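Local coordinates for protein nodulation fucosyltransferase NodZ (Bradyrhizobium sp., PDB 2HHC) that belongs to the nodulation protein Z family and has the two-domain architecture of the GT-B clan of glycosyltransferases, at residues Ser24-Ser27 and Tyr28-Thr32; Glu164-Gly168 and His169-Gly173. All coordinates share one frame; numbering follows the deposited sequence. Where two conformers were deposited one is given.

Interaction 1 (Ser24-Ser27 and Tyr28-Thr32); sequences SAWS and YAQRT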
ATOM      1  N   SER A  24      -6.506  -4.834  -7.519  1.00 30.86           N
ATOM      2  CA  SER A  24      -7.495  -4.534  -8.564  1.00 30.16           C
ATOM      3  C   SER A  24      -7.128  -5.135  -9.926  1.00 30.12           C
ATOM      4  O   SER A  24      -8.008  -5.713 -10.597  1.00 31.40           O
ATOM      5  CB  SER A  24      -7.728  -3.044  -8.645  0.70 30.39           C
ATOM      6  OG  SER A  24      -8.267  -2.565  -7.419  0.70 30.19           O
ATOM      7  N   ALA A  25      -5.885  -4.943 -10.303  1.00 30.79           N
ATOM      8  CA  ALA A  25      -5.380  -5.530 -11.567  1.00 31.03           C
ATOM      9  C   ALA A  25      -5.491  -7.069 -11.506  1.00 31.20           C
ATOM     10  O   ALA A  25      -5.961  -7.696 -12.481  1.00 31.27           O
ATOM     11  CB  ALA A  25      -3.964  -5.122 -11.783  1.00 30.69           C
ATOM     12  N   TRP A  26      -5.104  -7.657 -10.387  1.00 31.05           N
ATOM     13  CA  TRP A  26      -5.145  -9.110 -10.188  1.00 31.28           C
ATOM     14  C   TRP A  26      -6.585  -9.614 -10.401  1.00 31.03           C
ATOM     15  O   TRP A  26      -6.842 -10.631 -11.030  1.00 31.80           O
ATOM     16  CB  TRP A  26      -4.591  -9.483  -8.769  1.00 32.10           C
ATOM     17  CG  TRP A  26      -4.780 -10.969  -8.534  1.00 31.17           C
ATOM     18  CD1 TRP A  26      -3.945 -11.977  -8.893  1.00 32.25           C
ATOM     19  CD2 TRP A  26      -5.948 -11.584  -7.988  1.00 31.13           C
ATOM     20  NE1 TRP A  26      -4.500 -13.171  -8.557  1.00 32.15           N
ATOM     21  CE2 TRP A  26      -5.761 -12.971  -8.058  1.00 31.65           C
ATOM     22  CE3 TRP A  26      -7.149 -11.070  -7.450  1.00 32.14           C
ATOM     23  CZ2 TRP A  26      -6.719 -13.870  -7.586  1.00 33.25           C
ATOM     24  CZ3 TRP A  26      -8.102 -11.945  -7.012  1.00 34.76           C
ATOM     25  CH2 TRP A  26      -7.897 -13.318  -7.084  1.00 32.74           C
ATOM     26  N   SER A  27      -7.548  -8.909  -9.824  1.00 31.21           N
ATOM     27  CA  SER A  27      -8.914  -9.351  -9.851  1.00 31.71           C
ATOM     28  C   SER A  27      -9.418  -9.381 -11.300  1.00 31.93           C
ATOM     29  O   SER A  27     -10.096 -10.308 -11.696  1.00 31.70           O
ATOM     30  CB  SER A  27      -9.758  -8.413  -8.995  1.00 33.55           C
ATOM     31  OG  SER A  27     -11.116  -8.767  -9.092  1.00 38.69           O
ATOM     32  N   TYR A  28      -9.068  -8.381 -12.094  1.00 31.16           N
ATOM     33  CA  TYR A  28      -9.495  -8.369 -13.495  1.00 30.98           C
ATOM     34  C   TYR A  28      -8.782  -9.462 -14.302  1.00 31.25           C
ATOM     35  O   TYR A  28      -9.423 -10.135 -15.125  1.00 30.96           O
ATOM     36  CB  TYR A  28      -9.298  -7.014 -14.152  1.00 32.36           C
ATOM     37  CG  TYR A  28     -10.040  -6.873 -15.444  1.00 31.57           C
ATOM     38  CD1 TYR A  28     -11.413  -6.779 -15.455  1.00 34.09           C
ATOM     39  CD2 TYR A  28      -9.366  -6.844 -16.673  1.00 33.73           C
ATOM     40  CE1 TYR A  28     -12.120  -6.677 -16.623  1.00 32.64           C
ATOM     41  CE2 TYR A  28     -10.077  -6.736 -17.876  1.00 32.29           C
ATOM     42  CZ  TYR A  28     -11.455  -6.642 -17.832  1.00 32.32           C
ATOM     43  OH  TYR A  28     -12.229  -6.519 -18.985  1.00 33.50           O
ATOM     44  N   ALA A  29      -7.504  -9.680 -14.025  1.00 30.43           N
ATOM     45  CA  ALA A  29      -6.750 -10.782 -14.668  1.00 30.78           C
ATOM     46  C   ALA A  29      -7.393 -12.136 -14.351  1.00 30.24           C
ATOM     47  O   ALA A  29      -7.521 -13.016 -15.215  1.00 30.04           O
ATOM     48  CB  ALA A  29      -5.324 -10.769 -14.227  1.00 31.24           C
ATOM     49  N   GLN A  30      -7.827 -12.328 -13.119  1.00 30.96           N
ATOM     50  CA  GLN A  30      -8.444 -13.583 -12.732  1.00 31.44           C
ATOM     51  C   GLN A  30      -9.769 -13.765 -13.470  1.00 31.51           C
ATOM     52  O   GLN A  30     -10.064 -14.825 -14.028  1.00 32.36           O
ATOM     53  CB  GLN A  30      -8.664 -13.787 -11.196  0.50 31.90           C
ATOM     54  CG  GLN A  30      -8.978 -15.293 -10.858  0.50 32.43           C
ATOM     55  CD  GLN A  30      -9.530 -15.647  -9.431  0.50 32.50           C
ATOM     56  OE1 GLN A  30      -9.351 -16.794  -8.927  0.50 35.36           O
ATOM     57  NE2 GLN A  30     -10.224 -14.712  -8.826  0.50 31.03           N
ATOM     58  N   ARG A  31     -10.561 -12.703 -13.510  1.00 32.04           N
ATOM     59  CA  ARG A  31     -11.922 -12.790 -14.050  1.00 32.92           C
ATOM     60  C   ARG A  31     -11.834 -13.126 -15.543  1.00 31.60           C
ATOM     61  O   ARG A  31     -12.662 -13.866 -16.073  1.00 32.95           O
ATOM     62  CB  ARG A  31     -12.633 -11.441 -13.826  1.00 32.76           C
ATOM     63  CG  ARG A  31     -14.077 -11.342 -14.297  1.00 36.60           C
ATOM     64  CD  ARG A  31     -14.531  -9.864 -14.454  1.00 39.95           C
ATOM     65  NE  ARG A  31     -15.246  -9.702 -15.712  1.00 45.81           N
ATOM     66  CZ  ARG A  31     -15.668  -8.541 -16.226  1.00 47.99           C
ATOM     67  NH1 ARG A  31     -15.500  -7.396 -15.572  1.00 48.94           N
ATOM     68  NH2 ARG A  31     -16.290  -8.544 -17.398  1.00 48.81           N
ATOM     69  N   THR A  32     -10.812 -12.569 -16.215  1.00 31.16           N
ATOM     70  CA  THR A  32     -10.765 -12.620 -17.669  1.00 31.02           C
ATOM     71  C   THR A  32      -9.714 -13.546 -18.296  1.00 31.59           C
ATOM     72  O   THR A  32      -9.550 -13.542 -19.522  1.00 32.37           O
ATOM     73  CB  THR A  32     -10.655 -11.234 -18.314  1.00 30.72           C
ATOM     74  OG1 THR A  32      -9.433 -10.620 -17.916  1.00 31.39           O
ATOM     75  CG2 THR A  32     -11.831 -10.318 -17.934  1.00 32.17           C
TER
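Ser24 opens the run of i to i+4 bonds in this part of helix 15-32: its carbonyl O receives Tyr28 N at 3.2 Å. In the conformer described, its OG hydrogen-bonds Leu132 O. One residue on, Ala25 O takes Ala29 N at 2.9 Å, the donor lying close to the carbonyl axis and the N-H pointing almost straight at it (166°). Trp26 does two jobs. Its backbone O accepts Gln30 N at 2.9 Å, and its indole runs alongside the Gln30 side chain, both pointing the same way. Gln30 CB sits over the six-membered ring, 4.3 Å from its centroid, in a CH-pi contact offset toward the rim. Gln30 is extended beyond CG (chi2 -167°), which carries its amide past the ring in the conformer described, the amide and indole planes 43° apart. Ser27 O takes Arg31 N at 3.0 Å, and the ladder continues with Tyr28 O, which is gripped twice, by Thr32 N and by Thr32 OG1 at 2.8 Å, from opposite faces of its plane. The helix is the crossover of the beta-alpha-beta unit made with strands 6-10 and 35-39: Ala25, Tyr28 and Ala29 rest on Val7, Trp26 hydrogen-bonds Ile64 O through NE1 and packs on helix 138-147, and Tyr28 meets Phe115 of helix 101-116.

Interaction 2 (Glu164-Gly168 and His169-Gly173); sequences EHFSG and HSIIG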
ATOM      1  N   GLU A 164      11.248  -7.789  20.139  1.00 29.86           N
ATOM      2  CA  GLU A 164      11.827  -6.782  21.018  1.00 30.43           C
ATOM      3  C   GLU A 164      10.787  -5.883  21.666  1.00 31.09           C
ATOM      4  O   GLU A 164      11.024  -5.394  22.761  1.00 33.24           O
ATOM      5  CB  GLU A 164      12.849  -5.930  20.243  1.00 30.22           C
ATOM      6  CG  GLU A 164      14.117  -6.659  19.954  1.00 30.92           C
ATOM      7  CD  GLU A 164      14.880  -6.183  18.736  1.00 30.53           C
ATOM      8  OE1 GLU A 164      14.432  -5.198  18.076  1.00 35.97           O
ATOM      9  OE2 GLU A 164      15.895  -6.866  18.415  1.00 35.79           O
ATOM     10  N   HIS A 165       9.640  -5.669  21.033  1.00 30.92           N
ATOM     11  CA  HIS A 165       8.662  -4.628  21.474  1.00 33.37           C
ATOM     12  C   HIS A 165       7.209  -5.107  21.548  1.00 34.83           C
ATOM     13  O   HIS A 165       6.454  -4.645  22.420  1.00 36.26           O
ATOM     14  CB  HIS A 165       8.675  -3.444  20.508  1.00 35.30           C
ATOM     15  CG  HIS A 165      10.004  -2.798  20.352  1.00 34.88           C
ATOM     16  ND1 HIS A 165      10.520  -1.936  21.310  1.00 41.02           N
ATOM     17  CD2 HIS A 165      10.914  -2.857  19.357  1.00 41.32           C
ATOM     18  CE1 HIS A 165      11.715  -1.535  20.910  1.00 44.21           C
ATOM     19  NE2 HIS A 165      11.973  -2.074  19.728  1.00 45.22           N
ATOM     20  N   PHE A 166       6.799  -5.961  20.633  1.00 32.88           N
ATOM     21  CA  PHE A 166       5.414  -6.399  20.461  1.00 35.07           C
ATOM     22  C   PHE A 166       5.047  -7.621  21.324  1.00 35.76           C
ATOM     23  O   PHE A 166       3.961  -7.662  21.934  1.00 37.29           O
ATOM     24  CB  PHE A 166       5.129  -6.730  19.010  1.00 36.21           C
ATOM     25  CG  PHE A 166       4.890  -5.562  18.134  1.00 37.27           C
ATOM     26  CD1 PHE A 166       5.902  -4.687  17.824  1.00 34.39           C
ATOM     27  CD2 PHE A 166       3.628  -5.337  17.615  1.00 38.81           C
ATOM     28  CE1 PHE A 166       5.649  -3.556  16.950  1.00 36.95           C
ATOM     29  CE2 PHE A 166       3.392  -4.277  16.825  1.00 39.53           C
ATOM     30  CZ  PHE A 166       4.390  -3.391  16.498  1.00 35.38           C
ATOM     31  N   SER A 167       5.925  -8.627  21.373  1.00 35.01           N
ATOM     32  CA  SER A 167       5.662  -9.826  22.119  1.00 35.37           C
ATOM     33  C   SER A 167       5.438  -9.484  23.588  1.00 34.75           C
ATOM     34  O   SER A 167       6.181  -8.731  24.198  1.00 35.04           O
ATOM     35  CB  SER A 167       6.841 -10.801  21.944  1.00 34.99           C
ATOM     36  OG  SER A 167       6.634 -11.954  22.724  1.00 39.00           O
ATOM     37  N   GLY A 168       4.386 -10.054  24.154  1.00 35.01           N
ATOM     38  CA  GLY A 168       4.085  -9.858  25.553  1.00 34.41           C
ATOM     39  C   GLY A 168       3.271  -8.623  25.831  1.00 34.48           C
ATOM     40  O   GLY A 168       2.927  -8.372  26.967  1.00 35.23           O
ATOM     41  N   HIS A 169       2.967  -7.849  24.787  1.00 33.83           N
ATOM     42  CA  HIS A 169       2.361  -6.528  24.952  1.00 33.36           C
ATOM     43  C   HIS A 169       1.168  -6.315  24.035  1.00 32.18           C
ATOM     44  O   HIS A 169       0.977  -7.044  23.083  1.00 34.33           O
ATOM     45  CB  HIS A 169       3.413  -5.445  24.704  1.00 33.90           C
ATOM     46  CG  HIS A 169       4.433  -5.329  25.798  0.50 33.75           C
ATOM     47  ND1 HIS A 169       5.543  -6.141  25.882  0.50 35.35           N
ATOM     48  CD2 HIS A 169       4.480  -4.517  26.883  0.50 32.83           C
ATOM     49  CE1 HIS A 169       6.237  -5.822  26.963  0.50 33.87           C
ATOM     50  NE2 HIS A 169       5.620  -4.832  27.580  0.50 34.78           N
ATOM     51  N   SER A 170       0.343  -5.319  24.371  1.00 30.71           N
ATOM     52  CA  SER A 170      -0.753  -4.900  23.522  1.00 31.17           C
ATOM     53  C   SER A 170      -0.320  -3.572  22.928  1.00 30.70           C
ATOM     54  O   SER A 170      -0.114  -2.594  23.677  1.00 31.58           O
ATOM     55  CB  SER A 170      -2.034  -4.689  24.346  1.00 30.22           C
ATOM     56  OG  SER A 170      -2.579  -5.954  24.705  1.00 31.14           O
ATOM     57  N   ILE A 171      -0.155  -3.527  21.607  1.00 30.76           N
ATOM     58  CA  ILE A 171       0.431  -2.348  20.984  1.00 30.05           C
ATOM     59  C   ILE A 171      -0.639  -1.505  20.330  1.00 30.37           C
ATOM     60  O   ILE A 171      -1.470  -1.994  19.550  1.00 29.57           O
ATOM     61  CB  ILE A 171       1.510  -2.745  19.952  1.00 30.00           C
ATOM     62  CG1 ILE A 171       2.574  -3.633  20.590  1.00 30.95           C
ATOM     63  CG2 ILE A 171       2.140  -1.533  19.293  1.00 30.83           C
ATOM     64  CD1 ILE A 171       3.270  -3.116  21.781  1.00 33.03           C
ATOM     65  N   ILE A 172      -0.574  -0.221  20.622  1.00 30.26           N
ATOM     66  CA  ILE A 172      -1.373   0.769  19.931  1.00 30.51           C
ATOM     67  C   ILE A 172      -0.472   1.355  18.845  1.00 30.28           C
ATOM     68  O   ILE A 172       0.522   2.080  19.149  1.00 30.76           O
ATOM     69  CB  ILE A 172      -1.821   1.872  20.886  1.00 30.02           C
ATOM     70  CG1 ILE A 172      -2.766   1.289  21.914  1.00 29.71           C
ATOM     71  CG2 ILE A 172      -2.558   2.976  20.131  1.00 30.72           C
ATOM     72  CD1 ILE A 172      -2.995   2.195  23.128  1.00 30.01           C
ATOM     73  N   GLY A 173      -0.825   1.096  17.584  1.00 30.99           N
ATOM     74  CA  GLY A 173      -0.073   1.689  16.475  1.00 30.53           C
ATOM     75  C   GLY A 173      -0.640   3.026  16.047  1.00 31.30           C
ATOM     76  O   GLY A 173      -1.885   3.250  16.062  1.00 32.13           O
TER
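His169 N donates to Phe166 O at 3.0 Å, and in the conformer described its imidazole ND1 also donates to Ser167 O at 3.2 Å. The ring bond is nearly straight at the hydrogen (166°), and Ser167 O lies at the imidazole edge, close to its plane, although ND1 stands above the plane of that carbonyl. A chi1 of -72°, with CG beside the backbone N, brings the imidazole back along the turn, and the ND1 bond then holds the ring's rotation; Gly168 O lies over one of its faces. The backbone bond closes a type II beta turn from Phe166 to His169, with Gly168 at its third position. There phi is positive (86°), leaving no room for a beta carbon beside Ser167 O, so glycine suits the position. This turn takes the chain from helix 152-166, whose last part winds as a wider pi-type turn, into strand 170-176 of a mixed sheet. Next to the turn, Phe166 and Ile171 cross at about a right angle: Ile171 CG1 makes a CH-pi contact over the phenyl face, offset toward the rim and 3.6 Å from Phe166 CD2, while CG2 touches CE2 and CZ. Ile171 CD1 reaches back to His165 O at 3.6 Å. Farther out, Phe220 of the adjacent strand 217-223 packs edge-to-face with Phe166 and also touches Ile171, and the His165 ring stacks on Phe240.

From the N terminus, strand 6-10 leads into helix 15-32, where interaction 1 joins successive turns of a single helix and closes no loop. The chain then completes the first sheet, passes through helices 138-147 and 152-166, and reaches interaction 2, a tight local turn that delivers it into strand 170-176 of the second sheet. The two contacts are in series, neither nested nor crossed. The centres of interactions 1 and 2 lie about 36 Å apart, on opposite sides of the chain's centre. Residues 24-32 pack on strands of the first sheet, while 164-173 tie a helix to the second, consistent with the paired Rossmann-like domains of GT-B proteins.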